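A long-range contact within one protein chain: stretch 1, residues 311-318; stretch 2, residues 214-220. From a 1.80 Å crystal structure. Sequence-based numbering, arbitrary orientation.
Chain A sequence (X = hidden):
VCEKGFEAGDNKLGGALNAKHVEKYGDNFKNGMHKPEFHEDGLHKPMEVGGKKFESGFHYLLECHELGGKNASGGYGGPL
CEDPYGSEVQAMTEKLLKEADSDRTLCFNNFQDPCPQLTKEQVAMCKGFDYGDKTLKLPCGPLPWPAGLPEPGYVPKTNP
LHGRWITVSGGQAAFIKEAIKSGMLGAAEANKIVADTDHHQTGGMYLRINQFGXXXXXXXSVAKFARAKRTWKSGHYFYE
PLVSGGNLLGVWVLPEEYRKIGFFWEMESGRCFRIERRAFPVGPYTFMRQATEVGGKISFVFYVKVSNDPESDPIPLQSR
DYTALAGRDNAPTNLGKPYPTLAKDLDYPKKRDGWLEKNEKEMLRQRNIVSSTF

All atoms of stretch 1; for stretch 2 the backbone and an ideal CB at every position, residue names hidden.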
# COMPACT_ATOMS: atom_id res chain seq x y z
N GLU A 311 13.00 11.65 -4.44
CA GLU A 311 12.99 12.94 -3.74
C GLU A 311 12.35 12.75 -2.36
O GLU A 311 11.46 13.49 -1.95
CB GLU A 311 12.22 13.99 -4.56
CG GLU A 311 12.99 14.42 -5.81
CD GLU A 311 12.42 15.68 -6.46
OE1 GLU A 311 11.56 15.56 -7.36
OE2 GLU A 311 12.82 16.79 -6.07
N SER A 312 12.83 11.72 -1.67
CA SER A 312 12.32 11.37 -0.35
C SER A 312 13.40 10.49 0.26
O SER A 312 14.05 9.71 -0.45
CB SER A 312 11.02 10.60 -0.51
OG SER A 312 10.36 10.47 0.74
N ASP A 313 13.60 10.60 1.57
CA ASP A 313 14.65 9.82 2.24
C ASP A 313 14.23 8.48 2.83
O ASP A 313 13.11 8.30 3.24
CB ASP A 313 15.26 10.64 3.37
CG ASP A 313 15.94 11.90 2.87
OD1 ASP A 313 15.93 12.90 3.64
OD2 ASP A 313 16.47 11.90 1.74
N PRO A 314 15.17 7.53 2.90
CA PRO A 314 14.85 6.22 3.49
C PRO A 314 14.67 6.42 5.00
O PRO A 314 15.04 7.46 5.55
CB PRO A 314 16.12 5.41 3.24
CG PRO A 314 16.75 6.05 2.05
CD PRO A 314 16.49 7.53 2.25
N ILE A 315 14.10 5.42 5.67
CA ILE A 315 14.00 5.47 7.13
C ILE A 315 14.57 4.10 7.55
O ILE A 315 14.68 3.18 6.71
CB ILE A 315 12.55 5.67 7.64
CG1 ILE A 315 11.60 4.64 7.02
CG2 ILE A 315 12.08 7.09 7.32
CD1 ILE A 315 10.24 4.56 7.74
N PRO A 316 14.97 3.95 8.82
CA PRO A 316 15.54 2.70 9.34
C PRO A 316 14.75 1.45 9.06
O PRO A 316 13.51 1.48 8.96
CB PRO A 316 15.66 2.98 10.83
CG PRO A 316 15.96 4.47 10.86
CD PRO A 316 14.96 5.00 9.86
N LEU A 317 15.46 0.34 8.95
CA LEU A 317 14.83 -0.96 8.66
C LEU A 317 14.10 -1.53 9.88
O LEU A 317 14.49 -1.30 11.01
CB LEU A 317 15.90 -1.94 8.21
CG LEU A 317 15.50 -3.38 7.90
CD1 LEU A 317 14.48 -3.42 6.75
CD2 LEU A 317 16.80 -4.16 7.53
N GLN A 318 13.04 -2.30 9.62
CA GLN A 318 12.26 -2.94 10.67
C GLN A 318 11.48 -4.08 10.05
O GLN A 318 11.45 -4.24 8.82
CB GLN A 318 11.24 -1.95 11.27
CG GLN A 318 10.23 -1.39 10.28
CD GLN A 318 9.10 -2.35 9.95
OE1 GLN A 318 8.52 -2.95 10.84
NE2 GLN A 318 8.76 -2.46 8.66
N UNK A 214 17.50 -5.62 -1.84
CA UNK A 214 16.29 -6.22 -1.31
C UNK A 214 15.63 -5.43 -0.17
O UNK A 214 14.74 -5.95 0.53
CB UNK A 214 16.61 -7.63 -0.82
N UNK A 215 16.08 -4.19 0.04
CA UNK A 215 15.50 -3.32 1.08
C UNK A 215 14.96 -2.07 0.41
O UNK A 215 15.64 -1.45 -0.42
CB UNK A 215 16.53 -2.96 2.15
N UNK A 216 13.72 -1.71 0.73
CA UNK A 216 13.11 -0.52 0.15
C UNK A 216 12.38 0.33 1.17
O UNK A 216 11.87 -0.20 2.16
CB UNK A 216 12.14 -0.92 -0.96
N UNK A 217 12.30 1.62 0.91
CA UNK A 217 11.49 2.53 1.73
C UNK A 217 10.46 3.02 0.72
O UNK A 217 10.80 3.41 -0.40
CB UNK A 217 12.29 3.66 2.38
N UNK A 218 9.18 2.98 1.09
CA UNK A 218 8.12 3.37 0.18
C UNK A 218 7.19 4.43 0.77
O UNK A 218 6.70 4.29 1.89
CB UNK A 218 7.31 2.14 -0.22
N UNK A 219 7.00 5.51 0.02
CA UNK A 219 6.10 6.58 0.42
C UNK A 219 4.85 6.27 -0.40
O UNK A 219 4.92 6.14 -1.63
CB UNK A 219 6.66 7.98 0.17
N UNK A 220 3.73 6.11 0.31
CA UNK A 220 2.43 5.79 -0.29
C UNK A 220 1.40 6.82 0.16
O UNK A 220 1.63 7.56 1.11
CB UNK A 220 1.98 4.38 0.09

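Stretch 2 is extended around its middle, so its CA-to-CB bonds alternate: those of 215, 217 and 219 point toward stretch 1, while those of 216 and 218 point away. Stretch 1 has no regular secondary structure.

Position 214 has phi/psi of -97/12, which is not a beta conformation, and its ideal CB has nothing of stretch 1 within 5.5 Å. Stretch 1 therefore places little constraint on it, and many residues, polar ones included, would serve. It is Asp214, whose OD2 comes no nearer than 7.6 Å, to Leu317 CD2.

At position 215 the ideal CB points toward stretch 1 and lies 5.1 Å from Leu317 CD1. A side chain ending at CB, as in alanine, would fall short, but one more carbon narrows the gap to contact. With no polar atom of stretch 1 nearby, an apolar side chain is expected; valine, isoleucine or leucine would do, and the beta backbone (-121/131) favours the branched pair. The residue is Val215. With chi1 in the t rotamer, its CG1 comes to 4.3 Å from Leu317 CD1, a loose apolar contact. Leu317 contributes to it by bringing the end of its side chain nearer than its sideways CA-to-CB bond would suggest.

Position 216 points away, and stretch 1 cannot choose among candidates there. It is Cys216.

Of the ideal CB atoms, that of position 217 lies closest to stretch 1. It sits 3.8 Å from Pro314 CA, 4.1 Å from Ile315 N and 4.8 Å from Asp313 O. So near a backbone there is little room directly ahead, and a short side chain suits it best. The amide of Ile315 is a donor, which suggests an acceptor one bond beyond CB: serine or threonine would answer, and small apolar residues such as alanine or valine could fit but would leave the amide without a partner here. The beta backbone (-117/131) tilts the choice toward a branched residue. It is Thr217, with chi1 in the m rotamer. Ile315 N donates a weak hydrogen bond to its OG1, at 3.4 Å and 158°, and the same OG1 lies 3.4 Å from Pro314 CA. The methyl CG2 of Thr217 also makes a loose contact with Ile315 CG1, at 4.2 Å.

Position 218 points away again, and stretch 1 leaves its identity undetermined. It is Val218, a residue at home in an extended backbone.

At position 219 the ideal CB points toward stretch 1 and lies 4.5 Å from Ser312 OG. A hydroxyl can donate or accept, so asparagine, aspartate, serine or threonine would be reasonable; the distance favours a group reaching a little beyond CB. It is Asp219, with chi1 in the m rotamer, which carries OD2 to 2.8 Å from Ser312 OG. The separation suits a hydrogen bond, although the serine proton has another acceptor within reach.

Position 220 is beyond reach of stretch 1, which sets no requirement. It is Ala220.

Stretch 2, residues 214-220: DVCTVDA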
# COMPACT_ATOMS: atom_id res chain seq x y z
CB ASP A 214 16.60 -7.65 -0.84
CG ASP A 214 17.72 -7.70 0.18
OD1 ASP A 214 18.04 -8.79 0.68
OD2 ASP A 214 18.30 -6.64 0.49
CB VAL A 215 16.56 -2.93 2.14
CG1 VAL A 215 16.01 -1.84 3.07
CG2 VAL A 215 16.94 -4.16 2.96
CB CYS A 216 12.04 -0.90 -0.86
SG CYS A 216 12.56 -1.69 -2.37
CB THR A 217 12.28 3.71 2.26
OG1 THR A 217 13.17 3.24 3.27
CG2 THR A 217 11.31 4.75 2.87
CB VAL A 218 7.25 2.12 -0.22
CG1 VAL A 218 6.11 2.52 -1.17
CG2 VAL A 218 8.12 1.06 -0.87
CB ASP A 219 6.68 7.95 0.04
CG ASP A 219 7.99 8.22 0.76
OD1 ASP A 219 7.95 8.60 1.94
OD2 ASP A 219 9.07 8.02 0.18
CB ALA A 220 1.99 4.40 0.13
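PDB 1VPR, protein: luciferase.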